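Local atomic coordinates of SusD superfamily protein (Bacteroides thetaiotaomicron VPI-5482, PDB entry 3HDX), a protein that probably binds polysaccharide at the bacterial outer membrane as a SusD homologue, delivering glycans for uptake. Residues Q6-L11 / A85-E90; A17-Y22 / L180-Y185; I111-A116 / G191-K196; S249-S252 / S256-L259. All coordinates share one frame; numbering follows the deposited sequence. Where two conformers were deposited one is given.

The four contacts run from the edge of the fold inward. Interactions 1 and 2 are partly buried, 27 and 22 Å from the chain centre (centre to centre), whereas interactions 3 and 4 are buried, at 15 and 14 Å. Interactions 1 to 3 fasten loops onto the neighbouring helices 11-30, 76-91 and 104-129, and they touch one another: A17 meets W8 and F88, and M89 packs on V114. Across the segments their direct contacts are mainly nonpolar: an aromatic pair in 1, leucine and selenomethionine against tyrosines in 2, phenylalanine against alanine in 3. Interaction 4, within a single loop, depends instead on an arginine-to-carbonyl bond, and adjoins interaction 3 through residues 191-192.

Interaction 1. Residues Q6-L11 / A85-E90; sequences QQWKTL and ASVFME. With EDO (1,2-ethanediol), chain F.
W8 alone carries residues 6-11 onto the helical residues 85-90, meeting V87 and F88, and its neighbours in the loop set the ring in place. Q6 comes first: its CG lies over one face of the indole, displaced toward the rim, while its amide turns back along the chain so that NE2 donates to Q7 O at 2.8 Å. With an N-H...O angle of 163° and the donor in the carbonyl plane, this bond fixes how the Q6 amide is turned. At W8 the backbone N donates to O2 of a 1,2-ethanediol, probably from the crystallisation liquor, at 2.9 Å. The side chain has CG anti to the carbonyl carbon (chi1 -55°), which carries the six-membered ring to the helix. There W8 CZ3 stands 3.6 Å from F88 CD2; ring centroids 5.5 Å apart and planes at 83° define an offset edge-to-face pair, the indole edge directed at the phenyl face. Beside it, W8 CZ2 reaches V87 CG1 at 3.9 Å, the two side chains crossing nearly at a right angle. With an alanine here the indole edge is gone, which is likely to leave the F88 face and V87 CG1 without their cover from the loop. Farther on, T10 is the N-cap of helix 11-30, its OG1 bonded to D13 N. A17 of that helix touches both W8 and F88, tying the pair to a third element. No hydrogen bond crosses between the segments, so the 140 Å² buried here implies cohesion by dispersion and aromatic edge-to-face attraction.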
loop_
_atom_site.group_PDB
_atom_site.type_symbol
_atom_site.label_atom_id
_atom_site.label_comp_id
_atom_site.label_asym_id
_atom_site.label_seq_id
_atom_site.Cartn_x
_atom_site.Cartn_y
_atom_site.Cartn_z
ATOM N N GLN A 6 6.571 -9.390 -27.666
ATOM C CA GLN A 6 5.455 -8.434 -27.620
ATOM C C GLN A 6 5.394 -7.621 -28.905
ATOM O O GLN A 6 6.373 -6.985 -29.277
ATOM C CB GLN A 6 5.633 -7.457 -26.456
ATOM C CG GLN A 6 4.561 -6.342 -26.339
ATOM C CD GLN A 6 3.211 -6.839 -25.860
ATOM O OE1 GLN A 6 3.133 -7.430 -24.795
ATOM N NE2 GLN A 6 2.137 -6.573 -26.623
ATOM N N GLN A 7 4.214 -7.578 -29.519
ATOM C CA GLN A 7 3.956 -6.736 -30.682
ATOM C C GLN A 7 2.919 -5.694 -30.331
ATOM O O GLN A 7 2.380 -5.708 -29.228
ATOM C CB GLN A 7 3.606 -7.553 -31.915
ATOM C CG GLN A 7 4.711 -8.619 -32.237
ATOM C CD GLN A 7 6.132 -8.032 -32.471
ATOM O OE1 GLN A 7 6.290 -6.821 -32.662
ATOM N NE2 GLN A 7 7.158 -8.895 -32.479
ATOM N N TRP A 8 2.707 -4.752 -31.246
ATOM C CA TRP A 8 1.851 -3.569 -31.002
ATOM C C TRP A 8 0.965 -3.271 -32.214
ATOM O O TRP A 8 0.674 -2.137 -32.517
ATOM C CB TRP A 8 2.747 -2.352 -30.682
ATOM C CG TRP A 8 3.708 -2.614 -29.517
ATOM C CD1 TRP A 8 4.960 -3.140 -29.584
ATOM C CD2 TRP A 8 3.414 -2.465 -28.125
ATOM N NE1 TRP A 8 5.485 -3.292 -28.338
ATOM C CE2 TRP A 8 4.553 -2.883 -27.417
ATOM C CE3 TRP A 8 2.306 -2.006 -27.417
ATOM C CZ2 TRP A 8 4.618 -2.845 -26.024
ATOM C CZ3 TRP A 8 2.363 -1.969 -26.052
ATOM C CH2 TRP A 8 3.523 -2.388 -25.362
ATOM N N LYS A 9 0.549 -4.337 -32.887
ATOM C CA LYS A 9 -0.213 -4.251 -34.129
ATOM C C LYS A 9 -1.704 -4.068 -33.879
ATOM O O LYS A 9 -2.399 -3.400 -34.660
ATOM C CB LYS A 9 0.038 -5.544 -34.934
ATOM C CG LYS A 9 -0.621 -5.617 -36.329
ATOM C CD LYS A 9 -0.433 -6.988 -36.966
ATOM C CE LYS A 9 -1.100 -7.068 -38.373
ATOM N NZ LYS A 9 -0.324 -6.358 -39.501
ATOM N N THR A 10 -2.218 -4.694 -32.811
ATOM C CA THR A 10 -3.635 -4.690 -32.535
ATOM C C THR A 10 -4.010 -4.245 -31.130
ATOM O O THR A 10 -3.179 -4.205 -30.220
ATOM C CB THR A 10 -4.211 -6.123 -32.659
ATOM O OG1 THR A 10 -3.719 -6.963 -31.598
ATOM C CG2 THR A 10 -3.903 -6.776 -34.060
ATOM N N LEU A 11 -5.305 -3.997 -30.990
ATOM C CA LEU A 11 -5.878 -3.652 -29.709
ATOM C C LEU A 11 -5.619 -4.770 -28.683
ATOM O O LEU A 11 -5.391 -4.474 -27.498
ATOM C CB LEU A 11 -7.374 -3.349 -29.891
ATOM C CG LEU A 11 -8.237 -3.154 -28.658
ATOM C CD1 LEU A 11 -9.429 -2.268 -28.968
ATOM C CD2 LEU A 11 -8.635 -4.509 -28.126
ATOM N N ALA A 85 6.407 -0.262 -18.319
ATOM C CA ALA A 85 5.645 0.990 -18.520
ATOM C C ALA A 85 6.325 1.892 -19.561
ATOM O O ALA A 85 5.652 2.385 -20.457
ATOM C CB ALA A 85 5.468 1.736 -17.170
ATOM N N SER A 86 7.639 2.052 -19.468
ATOM C CA SER A 86 8.357 2.881 -20.416
ATOM C C SER A 86 8.215 2.355 -21.859
ATOM O O SER A 86 7.981 3.141 -22.792
ATOM C CB SER A 86 9.833 2.942 -20.061
ATOM O OG SER A 86 9.995 3.548 -18.786
ATOM N N VAL A 87 8.334 1.033 -22.020
ATOM C CA VAL A 87 8.165 0.405 -23.354
ATOM C C VAL A 87 6.744 0.645 -23.874
ATOM O O VAL A 87 6.546 1.019 -25.055
ATOM C CB VAL A 87 8.519 -1.115 -23.344
ATOM C CG1 VAL A 87 8.150 -1.760 -24.700
ATOM C CG2 VAL A 87 9.998 -1.311 -23.070
ATOM N N PHE A 88 5.743 0.455 -23.003
ATOM C CA PHE A 88 4.361 0.660 -23.399
ATOM C C PHE A 88 4.168 2.100 -23.914
ATOM O O PHE A 88 3.577 2.320 -24.976
ATOM C CB PHE A 88 3.401 0.360 -22.229
ATOM C CG PHE A 88 1.949 0.391 -22.616
ATOM C CD1 PHE A 88 1.276 1.586 -22.833
ATOM C CD2 PHE A 88 1.246 -0.805 -22.802
ATOM C CE1 PHE A 88 -0.037 1.580 -23.240
ATOM C CE2 PHE A 88 -0.049 -0.800 -23.183
ATOM C CZ PHE A 88 -0.687 0.379 -23.429
HETATM N N MSE A 89 4.698 3.085 -23.190
HETATM C CA MSE A 89 4.526 4.483 -23.605
HETATM C C MSE A 89 5.231 4.796 -24.919
HETATM O O MSE A 89 4.762 5.666 -25.658
HETATM C CB MSE A 89 5.011 5.421 -22.512
HETATM C CG MSE A 89 4.194 5.254 -21.221
HETATM SE SE MSE A 89 4.921 6.135 -19.692
HETATM C CE MSE A 89 4.558 7.902 -20.157
ATOM N N GLU A 90 6.345 4.100 -25.194
ATOM C CA GLU A 90 7.085 4.294 -26.433
ATOM C C GLU A 90 6.402 3.652 -27.633
ATOM O O GLU A 90 6.431 4.234 -28.748
ATOM C CB GLU A 90 8.517 3.721 -26.295
ATOM C CG GLU A 90 9.369 4.502 -25.307
ATOM C CD GLU A 90 10.597 3.765 -24.781
ATOM O OE1 GLU A 90 10.928 2.657 -25.319
ATOM O OE2 GLU A 90 11.256 4.349 -23.854
HETATM C C1 EDO F . 5.065 -2.344 -34.432
HETATM O O1 EDO F . 5.458 -2.162 -33.057
HETATM C C2 EDO F . 3.831 -3.252 -34.447
HETATM O O2 EDO F . 4.059 -4.558 -33.823
#

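Interaction 2. Residues A17-Y22 / L180-Y185; sequences ALMGVY and LYYGSY. With EDO (1,2-ethanediol), chain L; EDO (1,2-ethanediol), chain B.
The helix carrying L18 and M19 faces a type I' beta turn, Y181 to S184, whose Y181 and Y182 meet them. The main chains stay well apart, 10.7 Å from L18 CA to Y182 CA, so side chains must span the gap. The turn is closed by two backbone bonds, Y181 N to S184 O at 2.8 Å and S184 N to Y181 O at 3.1 Å, and its inner residues Y182 and G183 both have positive phi. Y182 CD2 lies over the rim of one Y181 face. With CG anti to the backbone N (chi1 174°), L18 sends its CD2 branch to both tyrosines: Y181 OH is 3.2 Å from L18 CD2, a close approach, and Y182 CE2 is 3.9 Å from L18 CD2. The chain end of selenomethionine M19 swings in to add its terminal methyl, M19 CE lying 4.3 Å from Y182 CD2. Both phenol oxygens have polar partners on helix 104-129, Y181 OH at D110 OD1 and Y182 OH at D110 OD2. Helix 11-30 thus offers only methyl groups across this contact, one of L18 even lying against Y181 OH, while the hydroxyls are engaged by D110, with Q113 NE2 also at Y181 OH and T14 OG1 at Y182 OH.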
loop_
_atom_site.group_PDB
_atom_site.type_symbol
_atom_site.label_atom_id
_atom_site.label_comp_id
_atom_site.label_asym_id
_atom_site.label_seq_id
_atom_site.Cartn_x
_atom_site.Cartn_y
_atom_site.Cartn_z
ATOM N N ALA A 17 -0.381 -6.068 -23.066
ATOM C CA ALA A 17 0.757 -5.339 -22.500
ATOM C C ALA A 17 0.328 -4.515 -21.282
ATOM O O ALA A 17 1.042 -4.466 -20.275
ATOM C CB ALA A 17 1.444 -4.445 -23.559
ATOM N N LEU A 18 -0.826 -3.857 -21.372
ATOM C CA LEU A 18 -1.333 -3.043 -20.248
ATOM C C LEU A 18 -1.553 -3.966 -19.040
ATOM O O LEU A 18 -1.097 -3.683 -17.914
ATOM C CB LEU A 18 -2.663 -2.339 -20.616
ATOM C CG LEU A 18 -3.340 -1.578 -19.479
ATOM C CD1 LEU A 18 -2.421 -0.458 -18.952
ATOM C CD2 LEU A 18 -4.751 -1.062 -19.927
HETATM N N MSE A 19 -2.260 -5.086 -19.269
HETATM C CA MSE A 19 -2.523 -6.040 -18.168
HETATM C C MSE A 19 -1.191 -6.577 -17.605
HETATM O O MSE A 19 -1.075 -6.817 -16.389
HETATM C CB MSE A 19 -3.495 -7.147 -18.594
HETATM C CG MSE A 19 -4.885 -6.602 -19.033
HETATM SE SE MSE A 19 -5.731 -5.320 -17.831
HETATM C CE MSE A 19 -6.919 -4.469 -19.077
ATOM N N GLY A 20 -0.167 -6.693 -18.461
ATOM C CA GLY A 20 1.146 -7.093 -18.020
ATOM C C GLY A 20 1.805 -6.109 -17.069
ATOM O O GLY A 20 2.479 -6.531 -16.135
ATOM N N VAL A 21 1.631 -4.794 -17.308
ATOM C CA VAL A 21 2.197 -3.781 -16.393
ATOM C C VAL A 21 1.513 -3.904 -15.004
ATOM O O VAL A 21 2.194 -3.866 -13.964
ATOM C CB VAL A 21 2.115 -2.353 -16.950
ATOM C CG1 VAL A 21 2.782 -1.370 -15.982
ATOM C CG2 VAL A 21 2.787 -2.278 -18.353
ATOM N N TYR A 22 0.186 -4.098 -14.991
ATOM C CA TYR A 22 -0.534 -4.368 -13.742
ATOM C C TYR A 22 0.012 -5.609 -13.051
ATOM O O TYR A 22 0.210 -5.615 -11.844
ATOM C CB TYR A 22 -2.040 -4.528 -13.956
ATOM C CG TYR A 22 -2.818 -3.214 -14.084
ATOM C CD1 TYR A 22 -3.194 -2.500 -12.939
ATOM C CD2 TYR A 22 -3.174 -2.692 -15.307
ATOM C CE1 TYR A 22 -3.883 -1.283 -13.018
ATOM C CE2 TYR A 22 -3.867 -1.491 -15.412
ATOM C CZ TYR A 22 -4.252 -0.800 -14.257
ATOM O OH TYR A 22 -4.942 0.371 -14.367
ATOM N N LEU A 180 -17.579 0.410 -24.694
ATOM C CA LEU A 180 -16.884 -0.434 -23.722
ATOM C C LEU A 180 -15.392 -0.149 -23.680
ATOM O O LEU A 180 -14.803 0.308 -24.657
ATOM C CB LEU A 180 -17.138 -1.925 -23.995
ATOM C CG LEU A 180 -18.608 -2.421 -23.931
ATOM C CD1 LEU A 180 -18.722 -3.869 -24.397
ATOM C CD2 LEU A 180 -19.220 -2.247 -22.529
ATOM N N TYR A 181 -14.796 -0.371 -22.506
ATOM C CA TYR A 181 -13.342 -0.248 -22.337
ATOM C C TYR A 181 -12.820 -1.667 -22.223
ATOM O O TYR A 181 -13.096 -2.359 -21.257
ATOM C CB TYR A 181 -12.979 0.604 -21.127
ATOM C CG TYR A 181 -11.492 0.710 -20.939
ATOM C CD1 TYR A 181 -10.702 1.508 -21.780
ATOM C CD2 TYR A 181 -10.840 -0.038 -19.938
ATOM C CE1 TYR A 181 -9.291 1.585 -21.598
ATOM C CE2 TYR A 181 -9.451 0.015 -19.771
ATOM C CZ TYR A 181 -8.685 0.814 -20.584
ATOM O OH TYR A 181 -7.324 0.814 -20.405
ATOM N N TYR A 182 -12.090 -2.120 -23.253
ATOM C CA TYR A 182 -11.613 -3.478 -23.303
ATOM C C TYR A 182 -12.682 -4.512 -22.886
ATOM O O TYR A 182 -12.429 -5.423 -22.072
ATOM C CB TYR A 182 -10.326 -3.608 -22.496
ATOM C CG TYR A 182 -9.112 -2.959 -23.135
ATOM C CD1 TYR A 182 -8.737 -3.237 -24.459
ATOM C CD2 TYR A 182 -8.263 -2.138 -22.389
ATOM C CE1 TYR A 182 -7.589 -2.677 -25.016
ATOM C CE2 TYR A 182 -7.097 -1.581 -22.940
ATOM C CZ TYR A 182 -6.764 -1.865 -24.273
ATOM O OH TYR A 182 -5.648 -1.345 -24.852
ATOM N N GLY A 183 -13.882 -4.331 -23.471
ATOM C CA GLY A 183 -14.993 -5.272 -23.279
ATOM C C GLY A 183 -15.903 -5.151 -22.080
ATOM O O GLY A 183 -16.855 -5.890 -21.989
ATOM N N SER A 184 -15.584 -4.251 -21.152
ATOM C CA SER A 184 -16.346 -4.057 -19.925
ATOM C C SER A 184 -16.516 -2.566 -19.624
ATOM O O SER A 184 -15.944 -1.714 -20.297
ATOM C CB SER A 184 -15.649 -4.781 -18.767
ATOM O OG SER A 184 -15.643 -6.198 -18.930
ATOM N N TYR A 185 -17.359 -2.243 -18.643
ATOM C CA TYR A 185 -17.537 -0.849 -18.273
ATOM C C TYR A 185 -17.963 -0.657 -16.832
ATOM O O TYR A 185 -18.460 -1.577 -16.200
ATOM C CB TYR A 185 -18.548 -0.148 -19.176
ATOM C CG TYR A 185 -19.986 -0.430 -18.878
ATOM C CD1 TYR A 185 -20.571 -1.637 -19.261
ATOM C CD2 TYR A 185 -20.789 0.531 -18.227
ATOM C CE1 TYR A 185 -21.939 -1.890 -19.016
ATOM C CE2 TYR A 185 -22.146 0.282 -17.968
ATOM C CZ TYR A 185 -22.707 -0.938 -18.371
ATOM O OH TYR A 185 -24.046 -1.216 -18.120
HETATM C C1 EDO L . -19.617 -7.178 -21.028
HETATM O O1 EDO L . -18.488 -7.277 -20.136
HETATM C C2 EDO L . -20.783 -6.486 -20.347
HETATM O O2 EDO L . -20.490 -5.090 -20.218
HETATM C C1 EDO B . -12.447 -7.873 -16.332
HETATM O O1 EDO B . -12.647 -8.141 -14.938
HETATM C C2 EDO B . -13.343 -6.701 -16.694
HETATM O O2 EDO B . -14.724 -7.040 -16.535
#

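Interaction 3. Residues I111-A116 / G191-K196. With EDO (1,2-ethanediol), chain B.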
loop_
_atom_site.group_PDB
_atom_site.type_symbol
_atom_site.label_atom_id
_atom_site.label_comp_id
_atom_site.label_asym_id
_atom_site.label_seq_id
_atom_site.Cartn_x
_atom_site.Cartn_y
_atom_site.Cartn_z
ATOM N N ILE A 111 -2.031 4.871 -21.550
ATOM C CA ILE A 111 -0.803 5.613 -21.242
ATOM C C ILE A 111 -0.878 6.171 -19.812
ATOM O O ILE A 111 0.086 6.077 -19.047
ATOM C CB ILE A 111 -0.556 6.794 -22.246
ATOM C CG1 ILE A 111 -0.248 6.273 -23.673
ATOM C CG2 ILE A 111 0.554 7.699 -21.762
ATOM C CD1 ILE A 111 1.053 5.538 -23.826
ATOM N N ALA A 112 -2.020 6.761 -19.463
ATOM C CA ALA A 112 -2.175 7.349 -18.130
ATOM C C ALA A 112 -2.024 6.281 -17.021
ATOM O O ALA A 112 -1.395 6.537 -15.990
ATOM C CB ALA A 112 -3.491 8.113 -18.031
ATOM N N GLN A 113 -2.580 5.090 -17.252
ATOM C CA GLN A 113 -2.459 3.987 -16.302
ATOM C C GLN A 113 -1.025 3.556 -16.128
ATOM O O GLN A 113 -0.570 3.430 -14.980
ATOM C CB GLN A 113 -3.337 2.817 -16.687
ATOM C CG GLN A 113 -4.834 3.083 -16.517
ATOM C CD GLN A 113 -5.668 2.031 -17.187
ATOM O OE1 GLN A 113 -5.916 0.952 -16.628
ATOM N NE2 GLN A 113 -6.141 2.354 -18.403
ATOM N N VAL A 114 -0.319 3.291 -17.248
ATOM C CA VAL A 114 1.070 2.807 -17.122
ATOM C C VAL A 114 1.960 3.907 -16.517
ATOM O O VAL A 114 2.856 3.618 -15.726
ATOM C CB VAL A 114 1.663 2.203 -18.415
ATOM C CG1 VAL A 114 0.775 1.041 -18.870
ATOM C CG2 VAL A 114 1.851 3.236 -19.478
ATOM N N ARG A 115 1.704 5.160 -16.875
ATOM C CA ARG A 115 2.452 6.284 -16.318
ATOM C C ARG A 115 2.256 6.307 -14.788
ATOM O O ARG A 115 3.231 6.517 -14.040
ATOM C CB ARG A 115 1.979 7.617 -16.927
ATOM C CG ARG A 115 2.758 8.800 -16.498
ATOM C CD ARG A 115 2.217 10.087 -17.014
ATOM N NE ARG A 115 2.273 10.276 -18.440
ATOM C CZ ARG A 115 3.274 10.784 -19.142
ATOM N NH1 ARG A 115 4.466 10.974 -18.611
ATOM N NH2 ARG A 115 3.100 11.004 -20.454
ATOM N N ALA A 116 1.009 6.151 -14.344
ATOM C CA ALA A 116 0.698 6.157 -12.910
ATOM C C ALA A 116 1.319 4.946 -12.189
ATOM O O ALA A 116 1.799 5.086 -11.059
ATOM C CB ALA A 116 -0.837 6.220 -12.688
ATOM N N GLY A 191 -12.304 -1.090 -8.636
ATOM C CA GLY A 191 -11.416 -1.945 -7.833
ATOM C C GLY A 191 -10.488 -2.821 -8.624
ATOM O O GLY A 191 -9.898 -3.744 -8.064
ATOM N N LYS A 192 -10.366 -2.551 -9.930
ATOM C CA LYS A 192 -9.520 -3.354 -10.819
ATOM C C LYS A 192 -8.481 -2.464 -11.513
ATOM O O LYS A 192 -7.260 -2.700 -11.411
ATOM C CB LYS A 192 -10.399 -4.185 -11.782
ATOM C CG LYS A 192 -11.319 -5.126 -10.965
ATOM C CD LYS A 192 -11.965 -6.240 -11.736
ATOM C CE LYS A 192 -12.675 -7.207 -10.791
ATOM N NZ LYS A 192 -13.276 -8.349 -11.571
ATOM N N LEU A 193 -8.943 -1.433 -12.186
ATOM C CA LEU A 193 -8.054 -0.475 -12.855
ATOM C C LEU A 193 -7.728 0.765 -11.996
ATOM O O LEU A 193 -8.566 1.213 -11.206
ATOM C CB LEU A 193 -8.692 -0.016 -14.173
ATOM C CG LEU A 193 -8.971 -1.163 -15.165
ATOM C CD1 LEU A 193 -9.687 -0.571 -16.363
ATOM C CD2 LEU A 193 -7.713 -1.959 -15.598
ATOM N N PHE A 194 -6.513 1.294 -12.185
ATOM C CA PHE A 194 -6.034 2.500 -11.550
ATOM C C PHE A 194 -6.925 3.654 -12.073
ATOM O O PHE A 194 -7.015 3.855 -13.296
ATOM C CB PHE A 194 -4.574 2.666 -11.967
ATOM C CG PHE A 194 -3.758 3.502 -11.065
ATOM C CD1 PHE A 194 -3.741 4.864 -11.199
ATOM C CD2 PHE A 194 -2.881 2.908 -10.154
ATOM C CE1 PHE A 194 -2.978 5.639 -10.380
ATOM C CE2 PHE A 194 -2.080 3.705 -9.343
ATOM C CZ PHE A 194 -2.126 5.067 -9.489
ATOM N N ASN A 195 -7.605 4.363 -11.178
ATOM C CA ASN A 195 -8.494 5.447 -11.576
ATOM C C ASN A 195 -7.912 6.782 -11.141
ATOM O O ASN A 195 -6.823 6.859 -10.529
ATOM C CB ASN A 195 -9.910 5.165 -11.019
ATOM C CG ASN A 195 -9.966 5.177 -9.489
ATOM O OD1 ASN A 195 -9.641 6.185 -8.873
ATOM N ND2 ASN A 195 -10.407 4.062 -8.886
ATOM N N LYS A 196 -8.622 7.860 -11.447
ATOM C CA LYS A 196 -8.102 9.193 -11.151
ATOM C C LYS A 196 -7.785 9.352 -9.649
ATOM O O LYS A 196 -6.753 9.964 -9.281
ATOM C CB LYS A 196 -9.069 10.276 -11.581
ATOM C CG LYS A 196 -8.478 11.675 -11.656
ATOM C CD LYS A 196 -9.532 12.779 -11.824
ATOM C CE LYS A 196 -10.345 12.764 -13.106
ATOM N NZ LYS A 196 -9.446 12.961 -14.306
HETATM C C1 EDO B . -12.447 -7.873 -16.332
HETATM O O1 EDO B . -12.647 -8.141 -14.938
HETATM C C2 EDO B . -13.343 -6.701 -16.694
HETATM O O2 EDO B . -14.724 -7.040 -16.535
#
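The F194 ring approaches A116 of helix 104-129 obliquely by one side: in the conformer given, A116 CB is nearest CE1 of F194, with CD1 and CZ of the same ring following at slightly greater distance. A second deposited conformer of F194 makes the closeness of that approach doubtful. At the other side of the ring, F194 CE2 packs on L259 CD1 at 3.5 Å, so the phenyl group lies between the helix and the start of strand 259-261. The second flat group is the Q113 amide. Its chain, CG anti to the carbonyl carbon (chi1 -70°) and extended beyond CG, brings OE1 3.6 Å from L193 CD2, crossing the leucine obliquely. Y22 OH, on helix 11-30, is the strong polar partner of Q113 OE1, and it also bonds F194 N; one hydroxyl thus bridges the two segments, which share no direct hydrogen bond. On the amide's other atom, Q113 NE2 is bonded to Y181 OH and to Y109 O, so both ends of this buried group are occupied and its rotation is fixed. In the helical SusD fold this loop leads into helix 196-209: N195 is the N-cap, and S198 OG bonds back to N195 N as in a capping box. Toward the outer end of the loop, K192 NZ bonds N250 OD1, with a weak bond to an ethanediol O1 as well.

Interaction 4. Residues S249-S252 / S256-L259. With EDO (1,2-ethanediol), chain I.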
loop_
_atom_site.group_PDB
_atom_site.type_symbol
_atom_site.label_atom_id
_atom_site.label_comp_id
_atom_site.label_asym_id
_atom_site.label_seq_id
_atom_site.Cartn_x
_atom_site.Cartn_y
_atom_site.Cartn_z
ATOM N N SER A 249 -11.491 -10.180 -4.658
ATOM C CA SER A 249 -11.432 -9.487 -5.957
ATOM C C SER A 249 -12.779 -9.010 -6.471
ATOM O O SER A 249 -12.930 -7.846 -6.865
ATOM C CB SER A 249 -10.764 -10.374 -7.020
ATOM O OG SER A 249 -11.417 -11.632 -7.097
ATOM N N ASN A 250 -13.782 -9.914 -6.456
ATOM C CA ASN A 250 -15.104 -9.608 -7.000
ATOM C C ASN A 250 -16.152 -9.148 -5.966
ATOM O O ASN A 250 -17.350 -9.283 -6.189
ATOM C CB ASN A 250 -15.569 -10.816 -7.838
ATOM C CG ASN A 250 -14.698 -11.039 -9.093
ATOM O OD1 ASN A 250 -14.076 -10.104 -9.621
ATOM N ND2 ASN A 250 -14.685 -12.264 -9.586
ATOM N N ALA A 251 -15.695 -8.566 -4.847
ATOM C CA ALA A 251 -16.579 -8.086 -3.778
ATOM C C ALA A 251 -17.568 -7.061 -4.273
ATOM O O ALA A 251 -17.249 -6.247 -5.141
ATOM C CB ALA A 251 -15.762 -7.418 -2.664
ATOM N N SER A 252 -18.764 -7.080 -3.699
ATOM C CA SER A 252 -19.734 -6.015 -3.949
ATOM C C SER A 252 -19.142 -4.644 -3.587
ATOM O O SER A 252 -19.455 -3.681 -4.247
ATOM C CB SER A 252 -21.056 -6.208 -3.165
ATOM O OG SER A 252 -20.812 -6.356 -1.784
ATOM N N SER A 256 -14.422 0.256 -3.237
ATOM C CA SER A 256 -13.810 0.832 -2.061
ATOM C C SER A 256 -12.306 0.588 -1.958
ATOM O O SER A 256 -11.635 1.215 -1.111
ATOM C CB SER A 256 -14.565 0.405 -0.806
ATOM O OG SER A 256 -15.911 0.910 -0.831
ATOM N N ARG A 257 -11.774 -0.280 -2.822
ATOM C CA ARG A 257 -10.295 -0.419 -2.968
ATOM C C ARG A 257 -9.874 0.736 -3.882
ATOM O O ARG A 257 -9.949 0.624 -5.111
ATOM C CB ARG A 257 -9.897 -1.762 -3.521
ATOM C CG ARG A 257 -10.302 -2.940 -2.698
ATOM C CD ARG A 257 -9.614 -4.201 -3.172
ATOM N NE ARG A 257 -10.027 -4.586 -4.522
ATOM C CZ ARG A 257 -10.989 -5.459 -4.861
ATOM N NH1 ARG A 257 -11.769 -6.063 -3.954
ATOM N NH2 ARG A 257 -11.205 -5.720 -6.148
ATOM N N ILE A 258 -9.524 1.874 -3.286
ATOM C CA ILE A 258 -9.145 3.071 -4.057
ATOM C C ILE A 258 -7.911 2.778 -4.925
ATOM O O ILE A 258 -7.860 3.225 -6.073
ATOM C CB ILE A 258 -8.951 4.289 -3.146
ATOM C CG1 ILE A 258 -10.278 4.661 -2.496
ATOM C CG2 ILE A 258 -8.355 5.519 -3.940
ATOM C CD1 ILE A 258 -10.158 5.764 -1.461
ATOM N N LEU A 259 -6.961 2.038 -4.353
ATOM C CA LEU A 259 -5.789 1.531 -5.083
ATOM C C LEU A 259 -5.457 0.157 -4.532
ATOM O O LEU A 259 -5.222 -0.001 -3.313
ATOM C CB LEU A 259 -4.592 2.495 -4.960
ATOM C CG LEU A 259 -3.429 2.325 -5.956
ATOM C CD1 LEU A 259 -2.549 3.584 -5.883
ATOM C CD2 LEU A 259 -2.588 1.107 -5.748
HETATM C C1 EDO I . -6.957 -0.304 -8.712
HETATM O O1 EDO I . -5.846 0.227 -8.075
HETATM C C2 EDO I . -8.212 0.029 -7.988
HETATM O O2 EDO I . -8.303 -0.794 -6.820
#
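R257 NH2 is held by two backbone carbonyls, donating to S249 O at 2.8 Å and bonded also to G191 O. The S249 bond is close to straight, with an N-H...O angle of 167°. Its acceptor lies at the edge of the guanidinium, near the guanidinium plane, although the donor is tilted somewhat from the carbonyl plane and the C=O...N angle is 123°. A bend at chi3 (-65°) in the otherwise extended arginine chain turns the group toward this carbonyl. R257 NH1 bonds L246 O, so main-chain oxygens of three separate residues bind a buried guanidinium whose positive charge the carbonyl dipoles would probably stabilise. Looser packing comes from A251, whose CB stands obliquely 4.4 Å from R257 NH1. A leucine here lacks these donors and would probably leave S249 O, G191 O and L246 O without this shared partner, weakening the tie between the loop and G191. Beyond the arginine, R257 O accepts a hydrogen bond from O2 of an ethanediol, at 2.8 Å. I258 and L259 then both face T361 of strand 358-361, the pattern of a classic beta bulge at the entrance to the two-stranded antiparallel sheet.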